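Local coordinates for glutathione S-transferase (Vibrio parahaemolyticus, PDB 7MIQ), which probably catalyses the conjugation of glutathione to electrophilic substrates, as a glutathione S-transferase of the Gtt2 class, at residues E133-V138 against L178-F183; T166-I171 against E194-R199. One frame throughout, in Å; residues are numbered along the deposited sequence.

Interaction 1: E133-V138 against L178-F183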
ATOM      1  N   GLU A 133      -2.584   8.911  19.354  1.00 33.62           N
ATOM      2  CA  GLU A 133      -1.678   7.807  19.059  1.00 42.41           C
ATOM      3  C   GLU A 133      -1.184   7.877  17.620  1.00 34.06           C
ATOM      4  O   GLU A 133       0.001   7.649  17.349  1.00 31.26           O
ATOM      5  CB  GLU A 133      -2.375   6.472  19.333  1.00 43.29           C
ATOM      6  CG  GLU A 133      -1.591   5.245  18.898  1.00 40.00           C
ATOM      7  CD  GLU A 133      -0.276   5.089  19.640  1.00 47.71           C
ATOM      8  OE1 GLU A 133      -0.147   5.636  20.755  1.00 43.76           O
ATOM      9  OE2 GLU A 133       0.631   4.417  19.102  1.00 49.78           O
ATOM     10  N   SER A 134      -2.078   8.212  16.686  1.00 29.40           N
ATOM     11  CA  SER A 134      -1.681   8.337  15.289  1.00 30.77           C
ATOM     12  C   SER A 134      -0.684   9.473  15.097  1.00 28.96           C
ATOM     13  O   SER A 134       0.265   9.350  14.313  1.00 29.48           O
ATOM     14  CB  SER A 134      -2.914   8.545  14.413  1.00 36.00           C
ATOM     15  OG  SER A 134      -3.805   7.446  14.522  1.00 37.48           O
ATOM     16  N   LYS A 135      -0.873  10.585  15.814  1.00 29.01           N
ATOM     17  CA  LYS A 135       0.071  11.695  15.705  1.00 26.52           C
ATOM     18  C   LYS A 135       1.445  11.302  16.231  1.00 27.42           C
ATOM     19  O   LYS A 135       2.468  11.676  15.646  1.00 25.47           O
ATOM     20  CB  LYS A 135      -0.461  12.920  16.447  1.00 27.66           C
ATOM     21  CG  LYS A 135       0.457  14.132  16.354  1.00 36.58           C
ATOM     22  CD  LYS A 135      -0.221  15.394  16.858  1.00 40.06           C
ATOM     23  CE  LYS A 135       0.674  16.607  16.673  1.00 35.89           C
ATOM     24  NZ  LYS A 135      -0.030  17.873  17.024  1.00 45.09           N
ATOM     25  N   SER A 136       1.489  10.537  17.327  1.00 27.59           N
ATOM     26  CA  SER A 136       2.766  10.073  17.855  1.00 26.56           C
ATOM     27  C   SER A 136       3.495   9.184  16.858  1.00 23.15           C
ATOM     28  O   SER A 136       4.730   9.187  16.809  1.00 26.49           O
ATOM     29  CB  SER A 136       2.551   9.323  19.172  1.00 29.09           C
ATOM     30  OG  SER A 136       1.892  10.147  20.119  1.00 41.20           O
ATOM     31  N   ARG A 137       2.755   8.422  16.051  1.00 27.97           N
ATOM     32  CA  ARG A 137       3.398   7.601  15.031  1.00 25.87           C
ATOM     33  C   ARG A 137       4.007   8.467  13.934  1.00 21.55           C
ATOM     34  O   ARG A 137       5.083   8.149  13.413  1.00 23.04           O
ATOM     35  CB  ARG A 137       2.397   6.599  14.456  1.00 28.54           C
ATOM     36  CG  ARG A 137       2.035   5.488  15.442  1.00 40.20           C
ATOM     37  CD  ARG A 137       1.107   4.444  14.835  1.00 60.20           C
ATOM     38  NE  ARG A 137       1.565   3.989  13.527  1.00 81.22           N
ATOM     39  CZ  ARG A 137       0.847   4.064  12.415  1.00 80.16           C
ATOM     40  NH1 ARG A 137      -0.392   4.531  12.422  1.00 62.88           N
ATOM     41  NH2 ARG A 137       1.381   3.653  11.267  1.00 55.46           N
ATOM     42  N   VAL A 138       3.342   9.568  13.578  1.00 25.75           N
ATOM     43  CA  VAL A 138       3.928  10.520  12.634  1.00 24.74           C
ATOM     44  C   VAL A 138       5.246  11.058  13.178  1.00 26.80           C
ATOM     45  O   VAL A 138       6.263  11.091  12.475  1.00 21.14           O
ATOM     46  CB  VAL A 138       2.940  11.662  12.333  1.00 22.33           C
ATOM     47  CG1 VAL A 138       3.620  12.743  11.501  1.00 18.51           C
ATOM     48  CG2 VAL A 138       1.710  11.132  11.619  1.00 20.84           C
ATOM     49  N   LEU A 178      -1.432  19.201  11.009  1.00 21.73           N
ATOM     50  CA  LEU A 178      -1.198  18.747  12.374  1.00 24.04           C
ATOM     51  C   LEU A 178      -0.309  19.683  13.183  1.00 22.86           C
ATOM     52  O   LEU A 178       0.009  19.364  14.334  1.00 25.17           O
ATOM     53  CB  LEU A 178      -0.586  17.344  12.357  1.00 20.03           C
ATOM     54  CG  LEU A 178      -1.441  16.280  11.665  1.00 22.61           C
ATOM     55  CD1 LEU A 178      -0.702  14.954  11.611  1.00 27.96           C
ATOM     56  CD2 LEU A 178      -2.781  16.124  12.365  1.00 25.71           C
ATOM     57  N   SER A 179       0.113  20.812  12.611  1.00 20.98           N
ATOM     58  CA  SER A 179       0.882  21.836  13.327  1.00 25.77           C
ATOM     59  C   SER A 179       2.181  21.280  13.907  1.00 29.71           C
ATOM     60  O   SER A 179       2.608  21.663  14.999  1.00 28.35           O
ATOM     61  CB  SER A 179       0.038  22.490  14.424  1.00 27.30           C
ATOM     62  OG  SER A 179      -1.151  23.039  13.885  1.00 33.11           O
ATOM     63  N   ILE A 180       2.821  20.375  13.176  1.00 22.10           N
ATOM     64  CA  ILE A 180       4.129  19.859  13.559  1.00 24.26           C
ATOM     65  C   ILE A 180       5.199  20.702  12.882  1.00 25.41           C
ATOM     66  O   ILE A 180       5.176  20.887  11.660  1.00 23.95           O
ATOM     67  CB  ILE A 180       4.272  18.378  13.174  1.00 24.77           C
ATOM     68  CG1 ILE A 180       3.151  17.551  13.807  1.00 23.72           C
ATOM     69  CG2 ILE A 180       5.638  17.859  13.589  1.00 21.01           C
ATOM     70  CD1 ILE A 180       3.118  16.113  13.348  1.00 22.48           C
ATOM     71  N   GLU A 181       6.142  21.218  13.673  1.00 27.24           N
ATOM     72  CA  GLU A 181       7.223  22.050  13.139  1.00 27.50           C
ATOM     73  C   GLU A 181       8.321  21.151  12.566  1.00 26.36           C
ATOM     74  O   GLU A 181       9.427  21.030  13.097  1.00 29.70           O
ATOM     75  CB  GLU A 181       7.757  22.986  14.215  1.00 31.95           C
ATOM     76  CG  GLU A 181       6.734  24.003  14.692  1.00 38.53           C
ATOM     77  CD  GLU A 181       7.343  25.088  15.556  1.00 43.98           C
ATOM     78  OE1 GLU A 181       8.557  25.017  15.841  1.00 42.51           O
ATOM     79  OE2 GLU A 181       6.604  26.015  15.945  1.00 40.52           O
ATOM     80  N   VAL A 182       7.992  20.525  11.433  1.00 23.95           N
ATOM     81  CA  VAL A 182       8.884  19.536  10.829  1.00 22.87           C
ATOM     82  C   VAL A 182      10.195  20.184  10.408  1.00 23.41           C
ATOM     83  O   VAL A 182      11.282  19.657  10.672  1.00 22.09           O
ATOM     84  CB  VAL A 182       8.196  18.852   9.634  1.00 19.93           C
ATOM     85  CG1 VAL A 182       9.166  17.919   8.923  1.00 19.46           C
ATOM     86  CG2 VAL A 182       6.957  18.097  10.088  1.00 16.21           C
ATOM     87  N   PHE A 183      10.110  21.346   9.759  1.00 20.44           N
ATOM     88  CA  PHE A 183      11.279  21.916   9.102  1.00 21.58           C
ATOM     89  C   PHE A 183      12.273  22.496  10.098  1.00 26.57           C
ATOM     90  O   PHE A 183      13.474  22.535   9.814  1.00 28.53           O
ATOM     91  CB  PHE A 183      10.831  22.971   8.096  1.00 19.80           C
ATOM     92  CG  PHE A 183       9.903  22.433   7.044  1.00 24.43           C
ATOM     93  CD1 PHE A 183      10.057  21.135   6.569  1.00 22.51           C
ATOM     94  CD2 PHE A 183       8.867  23.204   6.549  1.00 22.30           C
ATOM     95  CE1 PHE A 183       9.202  20.626   5.610  1.00 18.55           C
ATOM     96  CE2 PHE A 183       8.007  22.698   5.584  1.00 22.46           C
ATOM     97  CZ  PHE A 183       8.176  21.407   5.118  1.00 17.95           C
TER
HETATM   98  O   HOH W   1       1.947  19.941  17.280  1.00 37.15           O
HETATM   99  O   HOH W   2      -2.251  18.355  15.977  1.00 39.95           O

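Interaction 2: T166-I171 against E194-R199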
ATOM      1  N   THR A 166       4.092  11.490  -2.824  1.00 15.05           N
ATOM      2  CA  THR A 166       3.412  11.028  -1.620  1.00 15.07           C
ATOM      3  C   THR A 166       4.052  11.606  -0.362  1.00 13.07           C
ATOM      4  O   THR A 166       3.348  11.985   0.581  1.00 11.91           O
ATOM      5  CB  THR A 166       3.422   9.500  -1.591  1.00 12.81           C
ATOM      6  OG1 THR A 166       2.694   9.009  -2.724  1.00 14.75           O
ATOM      7  CG2 THR A 166       2.792   8.970  -0.311  1.00 15.11           C
ATOM      8  N   GLY A 167       5.384  11.689  -0.329  1.00 12.71           N
ATOM      9  CA  GLY A 167       6.041  12.295   0.819  1.00 12.90           C
ATOM     10  C   GLY A 167       5.682  13.760   0.987  1.00 13.72           C
ATOM     11  O   GLY A 167       5.493  14.242   2.108  1.00 14.31           O
ATOM     12  N   TYR A 168       5.588  14.487  -0.129  1.00 12.89           N
ATOM     13  CA  TYR A 168       5.197  15.894  -0.091  1.00 13.42           C
ATOM     14  C   TYR A 168       3.813  16.064   0.525  1.00 14.45           C
ATOM     15  O   TYR A 168       3.613  16.925   1.392  1.00 14.26           O
ATOM     16  CB  TYR A 168       5.259  16.467  -1.510  1.00 12.87           C
ATOM     17  CG  TYR A 168       4.603  17.814  -1.746  1.00 13.34           C
ATOM     18  CD1 TYR A 168       5.310  19.000  -1.569  1.00 16.37           C
ATOM     19  CD2 TYR A 168       3.291  17.897  -2.200  1.00 15.56           C
ATOM     20  CE1 TYR A 168       4.711  20.235  -1.811  1.00 16.77           C
ATOM     21  CE2 TYR A 168       2.689  19.117  -2.443  1.00 19.02           C
ATOM     22  CZ  TYR A 168       3.401  20.281  -2.249  1.00 21.63           C
ATOM     23  OH  TYR A 168       2.789  21.488  -2.502  1.00 19.44           O
ATOM     24  N   ILE A 169       2.851  15.232   0.114  1.00 13.37           N
ATOM     25  CA  ILE A 169       1.515  15.287   0.703  1.00 15.30           C
ATOM     26  C   ILE A 169       1.572  14.949   2.189  1.00 17.48           C
ATOM     27  O   ILE A 169       0.901  15.588   3.012  1.00 14.96           O
ATOM     28  CB  ILE A 169       0.552  14.352  -0.056  1.00 15.47           C
ATOM     29  CG1 ILE A 169       0.366  14.825  -1.502  1.00 12.69           C
ATOM     30  CG2 ILE A 169      -0.797  14.263   0.658  1.00 15.54           C
ATOM     31  CD1 ILE A 169      -0.256  16.201  -1.620  1.00 14.86           C
ATOM     32  N   PHE A 170       2.376  13.946   2.558  1.00 19.52           N
ATOM     33  CA  PHE A 170       2.511  13.565   3.964  1.00 14.84           C
ATOM     34  C   PHE A 170       3.064  14.714   4.798  1.00 16.54           C
ATOM     35  O   PHE A 170       2.510  15.055   5.851  1.00 16.73           O
ATOM     36  CB  PHE A 170       3.399  12.318   4.085  1.00 16.26           C
ATOM     37  CG  PHE A 170       4.020  12.130   5.450  1.00 16.55           C
ATOM     38  CD1 PHE A 170       3.233  12.037   6.589  1.00 17.63           C
ATOM     39  CD2 PHE A 170       5.398  12.030   5.588  1.00 20.32           C
ATOM     40  CE1 PHE A 170       3.812  11.864   7.842  1.00 17.71           C
ATOM     41  CE2 PHE A 170       5.981  11.857   6.832  1.00 17.47           C
ATOM     42  CZ  PHE A 170       5.187  11.772   7.961  1.00 17.32           C
ATOM     43  N   ILE A 171       4.159  15.328   4.345  1.00 16.60           N
ATOM     44  CA  ILE A 171       4.737  16.435   5.103  1.00 16.48           C
ATOM     45  C   ILE A 171       3.789  17.631   5.115  1.00 15.85           C
ATOM     46  O   ILE A 171       3.702  18.350   6.119  1.00 17.91           O
ATOM     47  CB  ILE A 171       6.130  16.795   4.546  1.00 16.16           C
ATOM     48  CG1 ILE A 171       7.132  15.665   4.824  1.00 14.52           C
ATOM     49  CG2 ILE A 171       6.638  18.113   5.130  1.00 15.53           C
ATOM     50  CD1 ILE A 171       7.224  15.251   6.293  1.00 16.28           C
ATOM     51  N   GLU A 194      11.974  21.806   0.274  1.00 19.93           N
ATOM     52  CA  GLU A 194      12.247  23.023  -0.486  1.00 19.90           C
ATOM     53  C   GLU A 194      12.499  22.695  -1.953  1.00 23.52           C
ATOM     54  O   GLU A 194      12.033  23.406  -2.849  1.00 22.85           O
ATOM     55  CB  GLU A 194      13.445  23.757   0.121  1.00 18.24           C
ATOM     56  CG  GLU A 194      13.905  24.989  -0.656  1.00 21.81           C
ATOM     57  CD  GLU A 194      13.254  26.276  -0.173  1.00 28.56           C
ATOM     58  OE1 GLU A 194      12.478  26.229   0.808  1.00 27.02           O
ATOM     59  OE2 GLU A 194      13.520  27.340  -0.775  1.00 27.88           O
ATOM     60  N   GLN A 195      13.209  21.596  -2.206  1.00 18.28           N
ATOM     61  CA  GLN A 195      13.534  21.180  -3.564  1.00 19.83           C
ATOM     62  C   GLN A 195      12.288  20.718  -4.314  1.00 20.56           C
ATOM     63  O   GLN A 195      12.006  21.185  -5.423  1.00 21.23           O
ATOM     64  CB  GLN A 195      14.578  20.063  -3.489  1.00 20.89           C
ATOM     65  CG  GLN A 195      15.287  19.705  -4.764  1.00 28.37           C
ATOM     66  CD  GLN A 195      16.478  18.800  -4.492  1.00 33.24           C
ATOM     67  OE1 GLN A 195      17.020  18.783  -3.383  1.00 25.00           O
ATOM     68  NE2 GLN A 195      16.886  18.039  -5.499  1.00 32.01           N
ATOM     69  N   VAL A 196      11.523  19.808  -3.711  1.00 18.43           N
ATOM     70  CA  VAL A 196      10.359  19.240  -4.385  1.00 18.70           C
ATOM     71  C   VAL A 196       9.269  20.292  -4.568  1.00 20.49           C
ATOM     72  O   VAL A 196       8.652  20.384  -5.637  1.00 18.62           O
ATOM     73  CB  VAL A 196       9.850  18.014  -3.604  1.00 18.61           C
ATOM     74  CG1 VAL A 196       8.522  17.537  -4.157  1.00 21.96           C
ATOM     75  CG2 VAL A 196      10.880  16.892  -3.656  1.00 15.89           C
ATOM     76  N   SER A 197       9.018  21.108  -3.540  1.00 18.79           N
ATOM     77  CA  SER A 197       7.956  22.106  -3.633  1.00 20.78           C
ATOM     78  C   SER A 197       8.249  23.191  -4.661  1.00 21.61           C
ATOM     79  O   SER A 197       7.347  23.972  -4.982  1.00 22.81           O
ATOM     80  CB  SER A 197       7.706  22.752  -2.267  1.00 21.23           C
ATOM     81  OG  SER A 197       8.767  23.626  -1.920  1.00 21.93           O
ATOM     82  N   ALA A 198       9.475  23.260  -5.180  1.00 21.29           N
ATOM     83  CA  ALA A 198       9.831  24.203  -6.230  1.00 23.86           C
ATOM     84  C   ALA A 198       9.562  23.673  -7.635  1.00 29.30           C
ATOM     85  O   ALA A 198       9.655  24.445  -8.597  1.00 24.14           O
ATOM     86  CB  ALA A 198      11.309  24.589  -6.114  1.00 26.76           C
ATOM     87  N   ARG A 199       9.239  22.389  -7.782  1.00 23.68           N
ATOM     88  CA  ARG A 199       9.006  21.819  -9.103  1.00 22.55           C
ATOM     89  C   ARG A 199       7.736  22.397  -9.719  1.00 21.15           C
ATOM     90  O   ARG A 199       6.764  22.697  -9.023  1.00 22.04           O
ATOM     91  CB  ARG A 199       8.897  20.294  -9.019  1.00 17.24           C
ATOM     92  CG  ARG A 199      10.149  19.598  -8.503  1.00 19.82           C
ATOM     93  CD  ARG A 199       9.925  18.088  -8.333  1.00 19.14           C
ATOM     94  NE  ARG A 199       9.754  17.407  -9.612  1.00 20.11           N
ATOM     95  CZ  ARG A 199      10.744  16.868 -10.312  1.00 20.89           C
ATOM     96  NH1 ARG A 199      11.994  16.901  -9.879  1.00 17.38           N
ATOM     97  NH2 ARG A 199      10.473  16.279 -11.474  1.00 19.19           N
TER

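Interaction 1: E133-V138 against L178-F183
K135 reaches out from helix 127-151 to the segment that follows helix 162-177, where its NZ donates a hydrogen bond to the backbone O of L178 at 3.1 Å. The bond lies in the carbonyl plane, with a C=O...N angle of 159°. With CG anti to the backbone N (chi1 -179°) and every later torsion also near 180°, the lysine is fully stretched, which brings the ammonium group to this carbonyl. A water adds to the grip, accepting from NZ and donating to the O of S179. The ammonium group thus holds L178 O directly and S179 O through a water, just where S179, with positive phi, ends the helical path.

Alongside the polar grip the contact is apolar. CB of L178 points toward 133-138, but the side chain approaches V138 only loosely, its CD1 4.5 Å from V138 CG2. I180 runs antiparallel to the lysine chain, its CG1 lying 3.9 Å from K135 CE, while its CD1 meets CG1 of V138, also at 3.9 Å. I180 also packs on L139 and L142 further along helix 127-151, and V138 touches A108 and F170, so the contact lies where helices 88-114, 127-151 and 162-177 meet in the all-helical C-terminal domain of the GST fold.

Interaction 2: T166-I171 against E194-R199
Y168 on helix 162-177 meets V196 and S197 at the C-terminal end of helix 187-196, in a contact made by van der Waals packing alone. The tighter part is at the tyrosine ring: S197 CB comes up to its edge, near the ring plane, 3.9 Å from CE1. CG of Y168 is anti to its backbone N (chi1 167°), which swings the ring out from its own helix toward S197. Nearer the root of the same side chain, V196 CG1 stands 4.3 Å from Y168 CB, a looser apolar touch; the valine's burial is shared with Y154, F160 and F202 in loops.

The open side lies beyond CB of S197, a partly exposed residue. Its OG takes no part across the contact and is hydrogen-bonded instead to the backbone O of F193, one turn back. From V196 to R199 the chain bends through a type I beta turn.

Other groups complete the setting of the tyrosine: its OH is hydrogen-bonded to S205 OG, and its ring meets F202 edge-to-face and F193 with the planes nearly parallel. The contact so joins helix 162-177 to the end of helix 187-196 and the loops beside it, within the all-helical C-terminal domain of the GST fold.

How the interactions relate
From the N terminus, the chain first passes the thioredoxin-like domain and then enters the helical domain that holds both interactions. Helix 127-151 supplies 133-138, and helix 162-177 then supplies 166-171. Just after that helix, 178-183 returns to 133-138 and closes interaction 1, a loop with 39 residues between its segments. The chain continues into helix 187-196, and the 194-199 segment, on and just after it, closes interaction 2 across 22 residues. The segments alternate, so the two loops cross instead of nesting. Their centres lie 16 Å apart, yet they touch: F183 CE1 packs on I171 CG2 at 3.6 Å. Helix 162-177 packs against both helix 127-151 and helix 187-196; it lies within the loop closed by interaction 1 and supplies a segment of interaction 2.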